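Local coordinates for protein glycerate dehydrogenase (Bacillus sp. 5mfcol3.1, PDB 6P2I) that reduces acyclic imino acids with NADPH, probably yielding D-amino acids such as the bound D-arginine, on a two-domain D-2-hydroxyacid dehydrogenase scaffold, at residues K8-P13 against A276-E281; E36-R41 against K57-K62; A250-L255 against N261-L266. All coordinates share one frame; numbering follows the deposited sequence.

Interaction 1 (K8-P13 against A276-E281); sequences KPTYLP and AWYSYE. With DAR (D-arginine), chain D; NAP (NADP nicotinamide-adenine-dinucleotide phosphate), chain C.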
loop_
_atom_site.group_PDB
_atom_site.type_symbol
_atom_site.label_atom_id
_atom_site.label_comp_id
_atom_site.label_asym_id
_atom_site.label_seq_id
_atom_site.Cartn_x
_atom_site.Cartn_y
_atom_site.Cartn_z
ATOM N N LYS A 8 -23.144 -20.568 -6.705
ATOM C CA LYS A 8 -23.484 -19.431 -5.845
ATOM C C LYS A 8 -22.776 -18.146 -6.255
ATOM O O LYS A 8 -21.547 -18.047 -6.137
ATOM C CB LYS A 8 -23.146 -19.762 -4.388
ATOM C CG LYS A 8 -23.572 -18.714 -3.380
ATOM C CD LYS A 8 -23.476 -19.262 -1.962
ATOM C CE LYS A 8 -22.034 -19.309 -1.476
ATOM N NZ LYS A 8 -21.638 -18.096 -0.697
ATOM N N PRO A 9 -23.501 -17.136 -6.726
ATOM C CA PRO A 9 -22.828 -15.900 -7.139
ATOM C C PRO A 9 -22.320 -15.131 -5.933
ATOM O O PRO A 9 -23.006 -15.013 -4.912
ATOM C CB PRO A 9 -23.916 -15.107 -7.876
ATOM C CG PRO A 9 -25.057 -16.090 -8.097
ATOM C CD PRO A 9 -24.949 -17.109 -7.004
ATOM N N THR A 10 -21.106 -14.601 -6.061
ATOM C CA THR A 10 -20.650 -13.630 -5.076
ATOM C C THR A 10 -21.516 -12.386 -5.121
ATOM O O THR A 10 -21.919 -11.852 -4.076
ATOM C CB THR A 10 -19.199 -13.262 -5.333
ATOM O OG1 THR A 10 -18.370 -14.381 -5.011
ATOM C CG2 THR A 10 -18.814 -12.047 -4.468
ATOM N N TYR A 11 -21.851 -11.939 -6.329
ATOM C CA TYR A 11 -22.566 -10.684 -6.530
ATOM C C TYR A 11 -23.508 -10.851 -7.710
ATOM O O TYR A 11 -23.074 -11.224 -8.803
ATOM C CB TYR A 11 -21.567 -9.541 -6.765
ATOM C CG TYR A 11 -22.192 -8.173 -6.890
ATOM C CD1 TYR A 11 -22.926 -7.625 -5.846
ATOM C CD2 TYR A 11 -22.035 -7.422 -8.052
ATOM C CE1 TYR A 11 -23.504 -6.366 -5.955
ATOM C CE2 TYR A 11 -22.602 -6.163 -8.171
ATOM C CZ TYR A 11 -23.330 -5.641 -7.124
ATOM O OH TYR A 11 -23.890 -4.389 -7.231
ATOM N N LEU A 12 -24.797 -10.609 -7.479
ATOM C CA LEU A 12 -25.813 -10.713 -8.522
ATOM C C LEU A 12 -27.013 -9.907 -8.056
ATOM O O LEU A 12 -28.015 -10.459 -7.581
ATOM C CB LEU A 12 -26.185 -12.170 -8.819
ATOM C CG LEU A 12 -26.970 -12.352 -10.132
ATOM C CD1 LEU A 12 -26.063 -12.170 -11.365
ATOM C CD2 LEU A 12 -27.675 -13.712 -10.171
ATOM N N PRO A 13 -26.939 -8.589 -8.183
ATOM C CA PRO A 13 -27.986 -7.727 -7.634
ATOM C C PRO A 13 -29.263 -7.834 -8.444
ATOM O O PRO A 13 -29.285 -8.367 -9.557
ATOM C CB PRO A 13 -27.370 -6.328 -7.732
ATOM C CG PRO A 13 -26.401 -6.432 -8.870
ATOM C CD PRO A 13 -25.853 -7.834 -8.833
ATOM N N ALA A 276 -8.258 -9.666 -3.741
ATOM C CA ALA A 276 -7.644 -8.619 -4.558
ATOM C C ALA A 276 -8.648 -7.933 -5.473
ATOM O O ALA A 276 -8.559 -6.719 -5.714
ATOM C CB ALA A 276 -6.506 -9.208 -5.389
ATOM N N TRP A 277 -9.595 -8.697 -6.015
ATOM C CA TRP A 277 -10.487 -8.181 -7.040
ATOM C C TRP A 277 -11.667 -7.400 -6.505
ATOM O O TRP A 277 -12.363 -6.758 -7.301
ATOM C CB TRP A 277 -11.057 -9.330 -7.869
ATOM C CG TRP A 277 -12.095 -10.170 -7.121
ATOM C CD1 TRP A 277 -11.855 -11.134 -6.174
ATOM C CD2 TRP A 277 -13.516 -10.115 -7.279
ATOM N NE1 TRP A 277 -13.039 -11.678 -5.735
ATOM C CE2 TRP A 277 -14.074 -11.070 -6.399
ATOM C CE3 TRP A 277 -14.372 -9.355 -8.083
ATOM C CZ2 TRP A 277 -15.455 -11.301 -6.316
ATOM C CZ3 TRP A 277 -15.744 -9.578 -7.994
ATOM C CH2 TRP A 277 -16.272 -10.547 -7.117
ATOM N N TYR A 278 -11.979 -7.497 -5.211
ATOM C CA TYR A 278 -13.359 -7.230 -4.797
ATOM C C TYR A 278 -13.543 -5.767 -4.401
ATOM O O TYR A 278 -13.706 -5.423 -3.233
ATOM C CB TYR A 278 -13.777 -8.167 -3.668
ATOM C CG TYR A 278 -15.282 -8.252 -3.515
ATOM C CD1 TYR A 278 -16.104 -8.382 -4.630
ATOM C CD2 TYR A 278 -15.884 -8.182 -2.263
ATOM C CE1 TYR A 278 -17.478 -8.452 -4.515
ATOM C CE2 TYR A 278 -17.272 -8.254 -2.133
ATOM C CZ TYR A 278 -18.059 -8.390 -3.265
ATOM O OH TYR A 278 -19.422 -8.462 -3.151
ATOM N N SER A 279 -13.574 -4.908 -5.421
ATOM C CA SER A 279 -13.952 -3.512 -5.254
ATOM C C SER A 279 -15.388 -3.280 -5.718
ATOM O O SER A 279 -15.943 -4.048 -6.511
ATOM C CB SER A 279 -13.011 -2.581 -6.027
ATOM O OG SER A 279 -13.187 -2.741 -7.433
ATOM N N TYR A 280 -15.986 -2.197 -5.212
ATOM C CA TYR A 280 -17.295 -1.786 -5.715
ATOM C C TYR A 280 -17.269 -1.614 -7.224
ATOM O O TYR A 280 -18.215 -2.006 -7.922
ATOM C CB TYR A 280 -17.733 -0.472 -5.075
ATOM C CG TYR A 280 -18.088 -0.557 -3.612
ATOM C CD1 TYR A 280 -19.341 -0.997 -3.205
ATOM C CD2 TYR A 280 -17.168 -0.199 -2.642
ATOM C CE1 TYR A 280 -19.669 -1.059 -1.853
ATOM C CE2 TYR A 280 -17.480 -0.256 -1.297
ATOM C CZ TYR A 280 -18.730 -0.700 -0.909
ATOM O OH TYR A 280 -19.037 -0.759 0.433
ATOM N N GLU A 281 -16.206 -0.991 -7.743
ATOM C CA GLU A 281 -16.126 -0.757 -9.179
ATOM C C GLU A 281 -15.980 -2.066 -9.943
ATOM O O GLU A 281 -16.610 -2.249 -10.994
ATOM C CB GLU A 281 -14.964 0.184 -9.510
ATOM C CG GLU A 281 -15.054 1.576 -8.888
ATOM C CD GLU A 281 -14.654 1.653 -7.400
ATOM O OE1 GLU A 281 -14.107 0.670 -6.848
ATOM O OE2 GLU A 281 -14.881 2.717 -6.781
HETATM N N DAR D . -9.898 -15.703 -9.858
HETATM C CA DAR D . -10.178 -14.299 -10.160
HETATM C CB DAR D . -11.179 -13.695 -9.163
HETATM C CG DAR D . -12.556 -14.366 -9.194
HETATM C CD DAR D . -13.622 -13.502 -8.526
HETATM N NE DAR D . -14.993 -14.003 -8.613
HETATM C CZ DAR D . -15.948 -13.287 -9.214
HETATM N NH1 DAR D . -15.626 -12.364 -10.126
HETATM N NH2 DAR D . -17.234 -13.482 -8.919
HETATM C C DAR D . -10.620 -14.142 -11.604
HETATM O O DAR D . -11.403 -13.242 -11.969
HETATM O OXT DAR D . -10.164 -14.939 -12.422
HETATM P PA NAP C . -4.277 -11.421 -19.805
HETATM O O1A NAP C . -4.674 -12.646 -20.601
HETATM O O2A NAP C . -4.721 -10.063 -20.263
HETATM O O5B NAP C . -2.682 -11.400 -19.715
HETATM C C5B NAP C . -1.937 -12.594 -19.493
HETATM C C4B NAP C . -0.465 -12.250 -19.686
HETATM O O4B NAP C . 0.294 -13.420 -19.370
HETATM C C3B NAP C . -0.135 -11.895 -21.138
HETATM O O3B NAP C . 0.982 -10.983 -21.158
HETATM C C2B NAP C . 0.323 -13.208 -21.725
HETATM O O2B NAP C . 1.195 -13.048 -22.834
HETATM C C1B NAP C . 1.074 -13.754 -20.524
HETATM N N9A NAP C . 1.296 -15.203 -20.648
HETATM C C8A NAP C . 0.373 -16.147 -20.918
HETATM N N7A NAP C . 0.957 -17.370 -20.977
HETATM C C5A NAP C . 2.273 -17.190 -20.761
HETATM C C6A NAP C . 3.465 -18.057 -20.685
HETATM N N6A NAP C . 3.357 -19.395 -20.868
HETATM N N1A NAP C . 4.650 -17.466 -20.427
HETATM C C2A NAP C . 4.774 -16.133 -20.241
HETATM N N3A NAP C . 3.739 -15.273 -20.292
HETATM C C4A NAP C . 2.490 -15.757 -20.547
HETATM O O3 NAP C . -4.708 -11.752 -18.284
HETATM P PN NAP C . -5.069 -10.706 -17.117
HETATM O O1N NAP C . -6.436 -10.115 -17.354
HETATM O O2N NAP C . -3.910 -9.757 -16.908
HETATM O O5D NAP C . -5.195 -11.714 -15.873
HETATM C C5D NAP C . -4.070 -12.503 -15.469
HETATM C C4D NAP C . -4.462 -13.452 -14.345
HETATM O O4D NAP C . -4.808 -12.693 -13.190
HETATM C C3D NAP C . -5.716 -14.271 -14.614
HETATM O O3D NAP C . -5.457 -15.434 -15.415
HETATM C C2D NAP C . -6.186 -14.609 -13.206
HETATM O O2D NAP C . -5.693 -15.903 -12.836
HETATM C C1D NAP C . -5.575 -13.518 -12.323
HETATM N N1N NAP C . -6.629 -12.737 -11.664
HETATM C C2N NAP C . -6.637 -12.639 -10.323
HETATM C C3N NAP C . -7.630 -11.923 -9.660
HETATM C C7N NAP C . -7.637 -11.849 -8.153
HETATM O O7N NAP C . -8.658 -11.500 -7.578
HETATM N N7N NAP C . -6.554 -12.222 -7.455
HETATM C C4N NAP C . -8.629 -11.301 -10.413
HETATM C C5N NAP C . -8.608 -11.423 -11.804
HETATM C C6N NAP C . -7.583 -12.147 -12.404
HETATM P P2B NAP C . 0.675 -12.867 -24.352
HETATM O O1X NAP C . -0.252 -14.041 -24.611
HETATM O O2X NAP C . -0.058 -11.552 -24.368
HETATM O O3X NAP C . 1.950 -12.839 -25.151
#

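Interaction 2 (E36-R41 against K57-K62); sequences EEAINR and KEMIEK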
loop_
_atom_site.group_PDB
_atom_site.type_symbol
_atom_site.label_atom_id
_atom_site.label_comp_id
_atom_site.label_asym_id
_atom_site.label_seq_id
_atom_site.Cartn_x
_atom_site.Cartn_y
_atom_site.Cartn_z
ATOM N N GLU A 36 -22.944 -34.290 -10.197
ATOM C CA GLU A 36 -24.148 -34.676 -10.927
ATOM C C GLU A 36 -25.103 -33.501 -11.095
ATOM O O GLU A 36 -25.730 -33.354 -12.152
ATOM C CB GLU A 36 -24.850 -35.827 -10.217
ATOM C CG GLU A 36 -26.067 -36.333 -10.952
ATOM C CD GLU A 36 -26.568 -37.638 -10.377
ATOM O OE1 GLU A 36 -27.714 -38.022 -10.686
ATOM O OE2 GLU A 36 -25.815 -38.272 -9.604
ATOM N N GLU A 37 -25.258 -32.678 -10.052
ATOM C CA GLU A 37 -26.048 -31.459 -10.189
ATOM C C GLU A 37 -25.463 -30.560 -11.267
ATOM O O GLU A 37 -26.199 -29.975 -12.073
ATOM C CB GLU A 37 -26.112 -30.710 -8.851
ATOM C CG GLU A 37 -27.146 -31.269 -7.861
ATOM C CD GLU A 37 -26.974 -30.692 -6.460
ATOM O OE1 GLU A 37 -25.835 -30.338 -6.116
ATOM O OE2 GLU A 37 -27.966 -30.607 -5.702
ATOM N N ALA A 38 -24.133 -30.456 -11.307
ATOM C CA ALA A 38 -23.488 -29.574 -12.271
ATOM C C ALA A 38 -23.783 -30.022 -13.695
ATOM O O ALA A 38 -24.183 -29.212 -14.542
ATOM C CB ALA A 38 -21.982 -29.539 -12.011
ATOM N N ILE A 39 -23.607 -31.316 -13.973
ATOM C CA ILE A 39 -23.906 -31.840 -15.303
ATOM C C ILE A 39 -25.373 -31.615 -15.642
ATOM O O ILE A 39 -25.713 -31.228 -16.769
ATOM C CB ILE A 39 -23.529 -33.329 -15.395
ATOM C CG1 ILE A 39 -22.005 -33.486 -15.352
ATOM C CG2 ILE A 39 -24.108 -33.939 -16.655
ATOM C CD1 ILE A 39 -21.552 -34.918 -15.155
ATOM N N ASN A 40 -26.265 -31.836 -14.669
ATOM C CA ASN A 40 -27.690 -31.661 -14.924
ATOM C C ASN A 40 -28.025 -30.201 -15.208
ATOM O O ASN A 40 -28.790 -29.905 -16.136
ATOM C CB ASN A 40 -28.514 -32.172 -13.744
ATOM C CG ASN A 40 -29.994 -32.251 -14.066
ATOM O OD1 ASN A 40 -30.779 -31.394 -13.657
ATOM N ND2 ASN A 40 -30.381 -33.276 -14.819
ATOM N N ARG A 41 -27.471 -29.277 -14.418
ATOM C CA ARG A 41 -27.741 -27.864 -14.656
ATOM C C ARG A 41 -27.170 -27.427 -15.991
ATOM O O ARG A 41 -27.820 -26.681 -16.733
ATOM C CB ARG A 41 -27.172 -27.011 -13.523
ATOM C CG ARG A 41 -27.872 -27.245 -12.199
ATOM C CD ARG A 41 -27.052 -26.738 -11.024
ATOM N NE ARG A 41 -27.679 -27.143 -9.766
ATOM C CZ ARG A 41 -27.307 -26.700 -8.568
ATOM N NH1 ARG A 41 -26.307 -25.819 -8.448
ATOM N NH2 ARG A 41 -27.943 -27.135 -7.484
ATOM N N LYS A 57 -13.389 -32.636 -18.743
ATOM C CA LYS A 57 -13.710 -33.332 -19.984
ATOM C C LYS A 57 -14.694 -34.468 -19.735
ATOM O O LYS A 57 -15.630 -34.665 -20.514
ATOM C CB LYS A 57 -12.429 -33.852 -20.640
ATOM C CG LYS A 57 -12.655 -34.885 -21.727
ATOM C CD LYS A 57 -11.520 -35.894 -21.789
ATOM C CE LYS A 57 -11.777 -36.947 -22.864
ATOM N NZ LYS A 57 -10.689 -37.026 -23.877
ATOM N N GLU A 58 -14.514 -35.206 -18.637
ATOM C CA GLU A 58 -15.426 -36.303 -18.323
ATOM C C GLU A 58 -16.854 -35.798 -18.146
ATOM O O GLU A 58 -17.814 -36.468 -18.554
ATOM C CB GLU A 58 -14.955 -37.025 -17.062
ATOM C CG GLU A 58 -13.655 -37.814 -17.223
ATOM C CD GLU A 58 -12.415 -36.927 -17.310
ATOM O OE1 GLU A 58 -11.401 -37.387 -17.873
ATOM O OE2 GLU A 58 -12.451 -35.771 -16.831
ATOM N N MET A 59 -17.008 -34.618 -17.535
ATOM C CA MET A 59 -18.316 -33.981 -17.402
ATOM C C MET A 59 -18.856 -33.516 -18.747
ATOM O O MET A 59 -20.039 -33.706 -19.047
ATOM C CB MET A 59 -18.232 -32.788 -16.443
ATOM C CG MET A 59 -18.018 -33.161 -14.995
ATOM S SD MET A 59 -17.483 -31.767 -14.002
ATOM C CE MET A 59 -18.943 -30.726 -14.071
ATOM N N ILE A 60 -18.008 -32.881 -19.559
ATOM C CA ILE A 60 -18.462 -32.301 -20.821
ATOM C C ILE A 60 -18.955 -33.379 -21.774
ATOM O O ILE A 60 -19.916 -33.166 -22.524
ATOM C CB ILE A 60 -17.324 -31.453 -21.432
ATOM C CG1 ILE A 60 -17.027 -30.250 -20.533
ATOM C CG2 ILE A 60 -17.667 -30.995 -22.843
ATOM C CD1 ILE A 60 -15.604 -29.748 -20.623
ATOM N N GLU A 61 -18.341 -34.564 -21.743
ATOM C CA GLU A 61 -18.818 -35.655 -22.583
ATOM C C GLU A 61 -20.240 -36.073 -22.225
ATOM O O GLU A 61 -20.937 -36.638 -23.074
ATOM C CB GLU A 61 -17.859 -36.837 -22.477
ATOM C CG GLU A 61 -16.434 -36.474 -22.869
ATOM C CD GLU A 61 -15.497 -37.664 -22.924
ATOM O OE1 GLU A 61 -15.597 -38.548 -22.047
ATOM O OE2 GLU A 61 -14.661 -37.714 -23.853
ATOM N N LYS A 62 -20.694 -35.785 -21.005
ATOM C CA LYS A 62 -22.041 -36.134 -20.568
ATOM C C LYS A 62 -23.037 -34.992 -20.725
ATOM O O LYS A 62 -24.223 -35.177 -20.433
ATOM C CB LYS A 62 -22.012 -36.594 -19.108
ATOM C CG LYS A 62 -21.206 -37.870 -18.877
ATOM C CD LYS A 62 -20.941 -38.108 -17.397
ATOM C CE LYS A 62 -20.097 -39.355 -17.188
ATOM N NZ LYS A 62 -19.661 -39.507 -15.771
#

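Interaction 3 (A250-L255 against N261-L266); sequences AGLDDL and NPIIGL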
loop_
_atom_site.group_PDB
_atom_site.type_symbol
_atom_site.label_atom_id
_atom_site.label_comp_id
_atom_site.label_asym_id
_atom_site.label_seq_id
_atom_site.Cartn_x
_atom_site.Cartn_y
_atom_site.Cartn_z
ATOM N N ALA A 250 6.933 -11.795 0.978
ATOM C CA ALA A 250 6.006 -12.088 -0.099
ATOM C C ALA A 250 4.604 -11.632 0.280
ATOM O O ALA A 250 4.204 -11.714 1.444
ATOM C CB ALA A 250 5.981 -13.585 -0.434
ATOM N N GLY A 251 3.867 -11.155 -0.715
ATOM C CA GLY A 251 2.470 -10.823 -0.535
ATOM C C GLY A 251 1.655 -11.740 -1.420
ATOM O O GLY A 251 1.813 -11.712 -2.648
ATOM N N LEU A 252 0.804 -12.573 -0.827
ATOM C CA LEU A 252 0.181 -13.669 -1.562
ATOM C C LEU A 252 -1.332 -13.636 -1.395
ATOM O O LEU A 252 -1.841 -13.789 -0.278
ATOM C CB LEU A 252 0.743 -15.010 -1.089
ATOM C CG LEU A 252 2.272 -15.103 -1.057
ATOM C CD1 LEU A 252 2.700 -16.398 -0.396
ATOM C CD2 LEU A 252 2.860 -14.983 -2.473
ATOM N N ASP A 253 -2.041 -13.490 -2.513
ATOM C CA ASP A 253 -3.496 -13.497 -2.541
ATOM C C ASP A 253 -4.054 -14.892 -2.783
ATOM O O ASP A 253 -5.275 -15.058 -2.789
ATOM C CB ASP A 253 -4.009 -12.522 -3.616
ATOM C CG ASP A 253 -5.514 -12.212 -3.493
ATOM O OD1 ASP A 253 -5.979 -11.861 -2.395
ATOM O OD2 ASP A 253 -6.233 -12.327 -4.505
ATOM N N ASP A 254 -3.190 -15.889 -2.984
ATOM C CA ASP A 254 -3.606 -17.280 -3.118
ATOM C C ASP A 254 -2.481 -18.172 -2.621
ATOM O O ASP A 254 -1.307 -17.812 -2.701
ATOM C CB ASP A 254 -3.960 -17.626 -4.573
ATOM C CG ASP A 254 -4.675 -18.969 -4.699
ATOM O OD1 ASP A 254 -5.714 -19.168 -4.031
ATOM O OD2 ASP A 254 -4.216 -19.835 -5.475
ATOM N N LEU A 255 -2.856 -19.323 -2.072
ATOM C CA LEU A 255 -1.932 -20.409 -1.773
ATOM C C LEU A 255 -2.517 -21.682 -2.359
ATOM O O LEU A 255 -3.727 -21.771 -2.579
ATOM C CB LEU A 255 -1.711 -20.606 -0.269
ATOM C CG LEU A 255 -1.220 -19.426 0.564
ATOM C CD1 LEU A 255 -1.220 -19.872 2.006
ATOM C CD2 LEU A 255 0.162 -19.014 0.133
ATOM N N ASN A 261 -0.801 -25.191 6.097
ATOM C CA ASN A 261 0.261 -24.786 5.183
ATOM C C ASN A 261 1.341 -24.061 5.975
ATOM O O ASN A 261 1.038 -23.068 6.650
ATOM C CB ASN A 261 -0.283 -23.892 4.073
ATOM C CG ASN A 261 0.719 -23.678 2.942
ATOM O OD1 ASN A 261 1.910 -23.456 3.175
ATOM N ND2 ASN A 261 0.231 -23.722 1.708
ATOM N N PRO A 262 2.594 -24.521 5.935
ATOM C CA PRO A 262 3.646 -23.882 6.743
ATOM C C PRO A 262 3.848 -22.406 6.441
ATOM O O PRO A 262 4.361 -21.678 7.303
ATOM C CB PRO A 262 4.898 -24.699 6.395
ATOM C CG PRO A 262 4.372 -26.014 5.902
ATOM C CD PRO A 262 3.091 -25.697 5.198
ATOM N N ILE A 263 3.468 -21.938 5.250
ATOM C CA ILE A 263 3.611 -20.515 4.945
ATOM C C ILE A 263 2.796 -19.665 5.913
ATOM O O ILE A 263 3.175 -18.524 6.220
ATOM C CB ILE A 263 3.221 -20.262 3.475
ATOM C CG1 ILE A 263 4.264 -20.893 2.550
ATOM C CG2 ILE A 263 3.053 -18.766 3.187
ATOM C CD1 ILE A 263 3.970 -20.718 1.090
ATOM N N ILE A 264 1.697 -20.212 6.443
ATOM C CA ILE A 264 0.878 -19.497 7.423
ATOM C C ILE A 264 1.663 -19.163 8.689
ATOM O O ILE A 264 1.288 -18.243 9.427
ATOM C CB ILE A 264 -0.401 -20.321 7.731
ATOM C CG1 ILE A 264 -1.547 -19.862 6.836
ATOM C CG2 ILE A 264 -0.816 -20.241 9.189
ATOM C CD1 ILE A 264 -1.306 -20.118 5.401
ATOM N N GLY A 265 2.773 -19.856 8.937
ATOM C CA GLY A 265 3.616 -19.613 10.087
ATOM C C GLY A 265 4.662 -18.530 9.918
ATOM O O GLY A 265 5.337 -18.173 10.892
ATOM N N LEU A 266 4.813 -17.986 8.715
ATOM C CA LEU A 266 5.895 -17.058 8.408
ATOM C C LEU A 266 5.545 -15.629 8.803
ATOM O O LEU A 266 4.421 -15.165 8.590
ATOM C CB LEU A 266 6.221 -17.089 6.917
ATOM C CG LEU A 266 6.747 -18.387 6.319
ATOM C CD1 LEU A 266 6.726 -18.280 4.798
ATOM C CD2 LEU A 266 8.143 -18.662 6.825
#

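Interaction 1 (K8-P13 against A276-E281)
Thr10 and Tyr278 meet because each directs a group anti to its own backbone N: CG2 in the threonine, the whole phenol ring in the tyrosine (chi1 -161°). The contact illustrates how D-2-hydroxyacid dehydrogenase-like enzymes build an active site between two domains, with the loop after strand 2-5 facing the segment that leads into helix 280-298. Thr10 CG2 abuts the outer rims of two aromatic rings, 3.8 Å from Tyr278 CE1, which it approaches obliquely, and 3.9 Å from Trp277 CZ2, where it lies at the indole edge near the ring plane. No hydrogen bond crosses between the segments, and the polar ends turn elsewhere: Thr10 OG1 pairs with Glu51, which also hydrogen-bonds D-arginine, and Tyr278 OH with Arg283.

Trp277 forms one wall of the pocket. With chi1 at 72° its indole swings out over the ligand, and an inverse gamma turn centred on Tyr278, closed by Ser279 N to Trp277 O at 2.9 Å, folds the next ring back over the indole. One indole face therefore carries Tyr278 CD1, while the opposite face takes D-arginine, whose CD comes within 3.3 Å of Trp277 CE2. The guanidinium continues over the six-membered ring, nearly parallel to it, with its CZ 3.5 Å from Trp277 CZ2. Tyr132 of the second subunit adds an edge-to-face partner to the indole, so the dimer interface reaches this pocket. At its root the same tryptophan touches the cofactor, CB lying 3.2 Å from the carboxamide O7N of NADP. Beyond that carboxamide, nicotinamide C4N lies 3.4 Å from CA of D-arginine, a spacing consistent with hydride transfer to an imine carbon.

Interaction 2 (E36-R41 against K57-K62)
Ile39 of helix 35-43 fills the space beside Met59 of helix 57-60, and around this pair the two backbones draw together to 6.3 Å between Ile39 CA and Met59 CA. The contact is a small worked case of how neighbouring helices of an open alpha/beta sheet domain share an apolar seam, with no hydrogen bond between them. On its inner side the packing is wholly hydrocarbon. Ile39 meets Met59 at an oblique angle, setting its longer branch across the start of the thioether chain: CG1 sits 4.0 Å from Met59 CB and CD1 3.9 Å from Met59 CG. A turn about the CG-SD bond (chi3 66°) swings the terminal methyl of the methionine to Ala38, where Met59 CE and Ala38 CB are 3.9 Å apart. Both Ala38 and Met59 are buried.

The outer side is the more open one to solvent. Here the partner is Lys62, an exposed residue that lends only its aliphatic part: its CD lies 3.9 Å from Ile39 CD1, while the chain, extended beyond CG, carries the ammonium away from helix 35-43. The other branch of the isoleucine, CG2, rests 4.0 Å from the backbone O of Lys62. Ile39 CD1 is thus shared between a buried methionine and a lysine stem at the water's edge.

Strand 47-50 lies between the two helices in sequence, within the parallel sheet of the smaller, N-terminal domain. Elsewhere on helix 35-43, Arg41 forms a salt bridge with Asp31, bonds to the carbonyl of Ile6 and makes a cation-pi contact with Phe29; on the other flank, Ile60 turns from Ile39 toward Ser83 and Leu84 of helix 81-86.

Interaction 3 (A250-L255 against N261-L266)
Strand 249-252 ends at Leu252 and the chain runs on as loop through Leu255, facing a short 3-10 segment, residues 262-265, that carries Ile263 and Ile264. That segment is wound by successive backbone bonds, Ile264 N to Asn261 O at 2.9 Å among them. Asn261 opens it with an Asx turn: its OD1 accepts from Ile263 N at 3.0 Å, a nearly straight bond (165° at the hydrogen) with the donor tilted 24° from the carbonyl plane. The amide is held from its other end too, since ND2 bonds to Tyr257 O and Glu235 OE2.

This is the Rossmann-type coenzyme domain, in which the 3-10 turn belongs to the connection from strand 249-252 to strand 269-271, outermost in this chain. Leu255 makes the largest contribution. Its CD2 faces Ile263 CG2 at 4.2 Å, while CD1 lies 4.1 Å from Asn261 ND2 and 3.4 Å from Ile264 CD1, a close approach that may reflect the modelled Ile264 rotamer. On the strand itself, Leu252 CD1 meets the same methyl, Ile263 CG2, at 4.3 Å. Between the two leucines, Asp253 uses OD2 to bind the nicotinamide amide N7N of NADP and OD1 to hold Thr272 OG1.

How the interactions relate
The three contacts sample both domains and the junction between them. Interaction 2 lies within the five-stranded parallel sheet domain, interaction 3 within the seven-stranded coenzyme domain, their centres 34 Å apart. Interaction 1 sits at the junction, its centre about 26 Å from that of interaction 2 and 24 Å from that of interaction 3. Along the chain, interactions 2 and 3 follow one another between the two halves of interaction 1. Interactions 1 and 3 touch where Ala276 CB lies 3.3 Å from Asp253 OD2, and both meet the second subunit. Both thus border the cofactor, and interaction 1 the D-arginine too, whereas interaction 2 is packing remote from the coenzyme domain.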